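Cortical-lytic enzyme (Bacillus cereus, PDB 4S3J) is an N-acetylglucosaminidase that degrades partially broken-down spore cortex peptidoglycan during germination, recognising its muramic acid delta-lactam residues. Local coordinates at residues 39-44 and 351-356; 133-138 and 166-171. All blocks are in the same frame, centred on the assembly; numbering follows the deposited sequence.

Contact 1. Residues 39-44 and 351-356; sequences TLVVGQ and LARKYN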
loop_
_atom_site.group_PDB
_atom_site.type_symbol
_atom_site.label_atom_id
_atom_site.label_comp_id
_atom_site.label_asym_id
_atom_site.label_seq_id
_atom_site.Cartn_x
_atom_site.Cartn_y
_atom_site.Cartn_z
ATOM N N THR A 39 -3.578 -27.505 0.772
ATOM C CA THR A 39 -2.427 -27.704 -0.077
ATOM C C THR A 39 -1.770 -26.370 -0.429
ATOM O O THR A 39 -2.411 -25.296 -0.353
ATOM C CB THR A 39 -2.838 -28.406 -1.363
ATOM O OG1 THR A 39 -3.806 -27.582 -2.018
ATOM C CG2 THR A 39 -3.459 -29.757 -1.049
ATOM N N LEU A 40 -0.485 -26.428 -0.771
ATOM C CA LEU A 40 0.207 -25.289 -1.357
ATOM C C LEU A 40 -0.053 -25.232 -2.860
ATOM O O LEU A 40 -0.238 -26.260 -3.524
ATOM C CB LEU A 40 1.712 -25.353 -1.084
ATOM C CG LEU A 40 2.152 -25.336 0.386
ATOM C CD1 LEU A 40 3.662 -25.404 0.503
ATOM C CD2 LEU A 40 1.625 -24.098 1.124
ATOM N N VAL A 41 -0.037 -24.015 -3.391
ATOM C CA VAL A 41 -0.220 -23.764 -4.807
ATOM C C VAL A 41 1.116 -23.483 -5.478
ATOM O O VAL A 41 1.881 -22.655 -5.007
ATOM C CB VAL A 41 -1.196 -22.565 -5.018
ATOM C CG1 VAL A 41 -1.339 -22.228 -6.507
ATOM C CG2 VAL A 41 -2.526 -22.873 -4.421
ATOM N N VAL A 42 1.425 -24.189 -6.567
ATOM C CA VAL A 42 2.647 -23.927 -7.318
ATOM C C VAL A 42 2.656 -22.461 -7.760
ATOM O O VAL A 42 1.668 -21.964 -8.317
ATOM C CB VAL A 42 2.778 -24.873 -8.543
ATOM C CG1 VAL A 42 3.987 -24.516 -9.402
ATOM C CG2 VAL A 42 2.880 -26.286 -8.063
ATOM N N GLY A 43 3.749 -21.754 -7.484
ATOM C CA GLY A 43 3.853 -20.340 -7.811
ATOM C C GLY A 43 3.487 -19.391 -6.682
ATOM O O GLY A 43 3.700 -18.183 -6.785
ATOM N N GLN A 44 2.917 -19.930 -5.602
ATOM C CA GLN A 44 2.618 -19.190 -4.374
ATOM C C GLN A 44 3.928 -18.724 -3.748
ATOM O O GLN A 44 4.932 -19.435 -3.757
ATOM C CB GLN A 44 1.823 -20.100 -3.405
ATOM C CG GLN A 44 1.440 -19.544 -2.107
ATOM C CD GLN A 44 0.629 -20.506 -1.254
ATOM O OE1 GLN A 44 0.359 -21.680 -1.597
ATOM N NE2 GLN A 44 0.201 -19.998 -0.140
ATOM N N LEU A 351 -8.347 -19.051 -4.775
ATOM C CA LEU A 351 -8.949 -19.309 -6.078
ATOM C C LEU A 351 -8.079 -20.230 -6.937
ATOM O O LEU A 351 -8.572 -21.150 -7.595
ATOM C CB LEU A 351 -9.198 -17.990 -6.811
ATOM C CG LEU A 351 -10.335 -17.144 -6.242
ATOM C CD1 LEU A 351 -10.220 -15.756 -6.812
ATOM C CD2 LEU A 351 -11.727 -17.726 -6.551
ATOM N N ALA A 352 -6.778 -19.981 -6.956
ATOM C CA ALA A 352 -5.869 -20.831 -7.742
ATOM C C ALA A 352 -5.890 -22.242 -7.175
ATOM O O ALA A 352 -5.870 -23.221 -7.922
ATOM C CB ALA A 352 -4.457 -20.253 -7.745
ATOM N N ARG A 353 -5.948 -22.372 -5.849
ATOM C CA ARG A 353 -6.050 -23.695 -5.225
ATOM C C ARG A 353 -7.351 -24.417 -5.634
ATOM O O ARG A 353 -7.362 -25.591 -6.043
ATOM C CB ARG A 353 -5.984 -23.545 -3.707
ATOM C CG ARG A 353 -6.071 -24.858 -2.932
ATOM C CD ARG A 353 -5.979 -24.609 -1.413
ATOM N NE ARG A 353 -4.679 -24.060 -1.040
ATOM C CZ ARG A 353 -4.405 -22.826 -0.651
ATOM N NH1 ARG A 353 -3.136 -22.509 -0.401
ATOM N NH2 ARG A 353 -5.356 -21.930 -0.479
ATOM N N LYS A 354 -8.461 -23.706 -5.525
ATOM C CA LYS A 354 -9.770 -24.306 -5.781
ATOM C C LYS A 354 -9.899 -24.804 -7.213
ATOM O O LYS A 354 -10.460 -25.879 -7.469
ATOM C CB LYS A 354 -10.883 -23.298 -5.490
ATOM C CG LYS A 354 -12.285 -23.775 -5.793
ATOM C CD LYS A 354 -13.276 -22.770 -5.305
ATOM C CE LYS A 354 -14.697 -23.179 -5.707
ATOM N NZ LYS A 354 -15.680 -22.113 -5.406
ATOM N N TYR A 355 -9.407 -23.995 -8.149
ATOM C CA TYR A 355 -9.572 -24.275 -9.573
ATOM C C TYR A 355 -8.331 -24.928 -10.219
ATOM O O TYR A 355 -8.228 -25.039 -11.453
ATOM C CB TYR A 355 -9.999 -22.993 -10.284
ATOM C CG TYR A 355 -11.384 -22.571 -9.829
ATOM C CD1 TYR A 355 -12.514 -23.285 -10.228
ATOM C CD2 TYR A 355 -11.581 -21.466 -9.002
ATOM C CE1 TYR A 355 -13.777 -22.918 -9.813
ATOM C CE2 TYR A 355 -12.838 -21.098 -8.583
ATOM C CZ TYR A 355 -13.938 -21.829 -8.991
ATOM O OH TYR A 355 -15.189 -21.445 -8.571
ATOM N N ASN A 356 -7.411 -25.367 -9.366
ATOM C CA ASN A 356 -6.254 -26.166 -9.743
ATOM C C ASN A 356 -5.373 -25.589 -10.842
ATOM O O ASN A 356 -4.993 -26.302 -11.793
ATOM C CB ASN A 356 -6.716 -27.562 -10.203
ATOM C CG ASN A 356 -7.552 -28.277 -9.154
ATOM O OD1 ASN A 356 -7.042 -28.687 -8.112
ATOM N ND2 ASN A 356 -8.842 -28.432 -9.429
HETATM O O HOH W 1 -2.721 -20.090 1.302
#

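Contact 2. Residues 133-138 and 166-171; sequences LTYLAY and QTIPML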
loop_
_atom_site.group_PDB
_atom_site.type_symbol
_atom_site.label_atom_id
_atom_site.label_comp_id
_atom_site.label_asym_id
_atom_site.label_seq_id
_atom_site.Cartn_x
_atom_site.Cartn_y
_atom_site.Cartn_z
ATOM N N LEU A 133 2.129 0.462 11.995
ATOM C CA LEU A 133 1.736 1.741 11.396
ATOM C C LEU A 133 2.318 2.989 12.050
ATOM O O LEU A 133 2.349 3.119 13.281
ATOM C CB LEU A 133 0.223 1.893 11.438
ATOM C CG LEU A 133 -0.593 0.832 10.722
ATOM C CD1 LEU A 133 -2.066 1.244 10.836
ATOM C CD2 LEU A 133 -0.173 0.685 9.279
ATOM N N THR A 134 2.731 3.940 11.221
ATOM C CA THR A 134 3.012 5.280 11.720
ATOM C C THR A 134 1.693 6.038 11.881
ATOM O O THR A 134 1.483 6.775 12.868
ATOM C CB THR A 134 3.949 6.071 10.776
ATOM O OG1 THR A 134 5.096 5.275 10.436
ATOM C CG2 THR A 134 4.391 7.372 11.442
ATOM N N TYR A 135 0.815 5.843 10.892
ATOM C CA TYR A 135 -0.480 6.509 10.826
ATOM C C TYR A 135 -1.606 5.531 10.514
ATOM O O TYR A 135 -1.413 4.625 9.716
ATOM C CB TYR A 135 -0.474 7.580 9.736
ATOM C CG TYR A 135 0.517 8.696 9.906
ATOM C CD1 TYR A 135 0.191 9.800 10.654
ATOM C CD2 TYR A 135 1.761 8.647 9.294
ATOM C CE1 TYR A 135 1.076 10.827 10.812
ATOM C CE2 TYR A 135 2.663 9.679 9.439
ATOM C CZ TYR A 135 2.308 10.766 10.204
ATOM O OH TYR A 135 3.176 11.827 10.383
ATOM N N LEU A 136 -2.775 5.750 11.126
ATOM C CA LEU A 136 -4.017 5.036 10.819
ATOM C C LEU A 136 -5.024 6.041 10.279
ATOM O O LEU A 136 -5.303 7.058 10.934
ATOM C CB LEU A 136 -4.566 4.332 12.053
ATOM C CG LEU A 136 -5.899 3.599 11.882
ATOM C CD1 LEU A 136 -5.784 2.435 10.861
ATOM C CD2 LEU A 136 -6.400 3.092 13.219
ATOM N N ALA A 137 -5.563 5.757 9.099
ATOM C CA ALA A 137 -6.446 6.685 8.387
ATOM C C ALA A 137 -7.864 6.168 8.265
ATOM O O ALA A 137 -8.159 5.362 7.374
ATOM C CB ALA A 137 -5.901 6.977 6.998
ATOM N N TYR A 138 -8.754 6.650 9.131
ATOM C CA TYR A 138 -10.144 6.239 9.102
ATOM C C TYR A 138 -10.904 7.056 8.059
ATOM O O TYR A 138 -11.124 8.263 8.200
ATOM C CB TYR A 138 -10.751 6.350 10.503
ATOM C CG TYR A 138 -12.159 5.788 10.651
ATOM C CD1 TYR A 138 -12.737 5.009 9.667
ATOM C CD2 TYR A 138 -12.919 6.072 11.778
ATOM C CE1 TYR A 138 -14.023 4.522 9.808
ATOM C CE2 TYR A 138 -14.193 5.566 11.928
ATOM C CZ TYR A 138 -14.743 4.812 10.945
ATOM O OH TYR A 138 -16.033 4.317 11.086
ATOM N N GLN A 166 0.771 3.863 19.768
ATOM C CA GLN A 166 1.675 4.936 19.363
ATOM C C GLN A 166 1.563 5.259 17.870
ATOM O O GLN A 166 2.461 5.860 17.274
ATOM C CB GLN A 166 3.116 4.576 19.730
ATOM C CG GLN A 166 3.344 4.532 21.225
ATOM C CD GLN A 166 2.865 3.237 21.860
ATOM O OE1 GLN A 166 2.044 3.255 22.775
ATOM N NE2 GLN A 166 3.382 2.111 21.384
ATOM N N THR A 167 0.432 4.884 17.288
ATOM C CA THR A 167 0.083 5.259 15.927
ATOM C C THR A 167 -0.665 6.583 15.969
ATOM O O THR A 167 -1.480 6.802 16.856
ATOM C CB THR A 167 -0.785 4.164 15.260
ATOM O OG1 THR A 167 -0.088 2.919 15.318
ATOM C CG2 THR A 167 -1.114 4.495 13.812
ATOM N N ILE A 168 -0.367 7.463 15.018
ATOM C CA ILE A 168 -1.087 8.736 14.878
ATOM C C ILE A 168 -2.363 8.514 14.094
ATOM O O ILE A 168 -2.282 8.150 12.931
ATOM C CB ILE A 168 -0.277 9.804 14.108
ATOM C CG1 ILE A 168 1.108 10.025 14.715
ATOM C CG2 ILE A 168 -1.101 11.097 13.957
ATOM C CD1 ILE A 168 1.101 10.557 16.075
ATOM N N PRO A 169 -3.550 8.759 14.696
ATOM C CA PRO A 169 -4.736 8.692 13.828
ATOM C C PRO A 169 -4.854 9.944 12.967
ATOM O O PRO A 169 -4.661 11.037 13.477
ATOM C CB PRO A 169 -5.892 8.555 14.819
ATOM C CG PRO A 169 -5.405 9.211 16.060
ATOM C CD PRO A 169 -3.909 9.005 16.105
ATOM N N MET A 170 -5.093 9.777 11.670
ATOM C CA MET A 170 -5.316 10.915 10.762
ATOM C C MET A 170 -6.772 11.341 10.761
ATOM O O MET A 170 -7.684 10.508 10.885
ATOM C CB MET A 170 -4.869 10.544 9.344
ATOM C CG MET A 170 -3.363 10.345 9.190
ATOM S SD MET A 170 -2.870 9.323 7.771
ATOM C CE MET A 170 -3.567 10.223 6.402
ATOM N N LEU A 171 -6.988 12.646 10.669
ATOM C CA LEU A 171 -8.312 13.197 10.424
ATOM C C LEU A 171 -8.478 13.271 8.918
ATOM O O LEU A 171 -7.975 14.198 8.270
ATOM C CB LEU A 171 -8.458 14.573 11.087
ATOM C CG LEU A 171 -9.738 15.360 10.772
ATOM C CD1 LEU A 171 -10.987 14.531 10.946
ATOM C CD2 LEU A 171 -9.842 16.594 11.648
HETATM O O HOH W 2 3.222 6.930 14.873
HETATM O O HOH W 3 -7.912 7.886 11.582
HETATM O O HOH W 4 -10.398 10.214 10.046
#

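Contact 1. Residues 39-44 and 351-356
A352 opens the contact near the C-terminal end of helix 345-354. A352 CB points at residues 39-44 and meets V41 CG1 at 3.9 Å. R353 follows and carries most of the contact. R353 CB lies against V41 CG2 at 3.6 Å. The chain leaves with CG anti to the backbone N and bends at chi3 (-64°), which brings NE and NH1 onto T39 O. On the way CG and CD slide past T39 OG1. The grip is side-on. R353 NE donates to T39 O at 2.7 Å from above the carbonyl plane, and R353 NH1 donates to the same oxygen at 2.9 Å, nearly along the C=O axis. That oxygen is near the guanidinium plane, while V41 CG2 sits over one face. R353 NH1 also donates to a water at 3.0 Å, which Q44 NE2 reaches weakly. Q44 is extended, and Q44 OE1 accepts from V41 N at 3.0 Å, almost straight (179°). This bond braces the type II turn V41-Q44. N356 ends the helix in a Schellman motif. The loop 39-44 of the first LysM domain thus docks on helix 345-354 of the glycosyl hydrolase region. V349 of that helix also touches V41 and Q44, and A352 rests on F370 of strand 367-373.

Contact 2. Residues 133-138 and 166-171
Y135 and M170 both hold CG anti to the carbonyl carbon, with chi1 -61° and -68°, and M170 bends at chi3 (59°). These torsions bring the sulfur beside the tyrosine in an oblique Met-aromatic contact. M170 SD is 4.9 Å from the Y135 ring centroid, and the two side chains cross at about a right angle. M170 SD also touches Y135 CB at 3.6 Å and A137 CB at 3.9 Å. I168 lies alongside Y135, pointing the same way, with I168 CB 3.5 Å from Y135 CD1. On the other face L136 CB meets the methyl CG2 of T167, whose OG1 is hydrogen-bonded to N130 OD1. The backbones pair in parallel. I168 N donates to T134 O, L136 N donates to I168 O at 3.0 Å, and M170 N donates to L136 O at 2.8 Å. Y138 N does not bond M170 O directly; a water bridges them and also donates to L136 O. Helix 155-164 packs on L136 and P169, while M170 also touches D214 and H216 of strand 214-218. Neighbouring parallel strands with a connecting helix outside them are characteristic of the TIM barrel of glycosyl hydrolase family 18. The M170 side chain lies about 12 Å from that of E220, the probable proton donor.

The two contacts lie on opposite sides of the chain's centre, with centres about 35 Å apart, and share no element of secondary structure. Contact 1 is peripheral and partly buried. It joins two regions far apart in sequence, a LysM domain and the glycosyl hydrolase region, and relies on one long charged side chain gripping a backbone oxygen beside a small apolar patch. Contact 2 is fully buried and joins strands close in sequence within the barrel. There the backbones bond to each other directly, and sulfur, aromatic and aliphatic groups pack beside them. Water links side chains in contact 1 and bridges backbone atoms at both ends of the paired segments in contact 2.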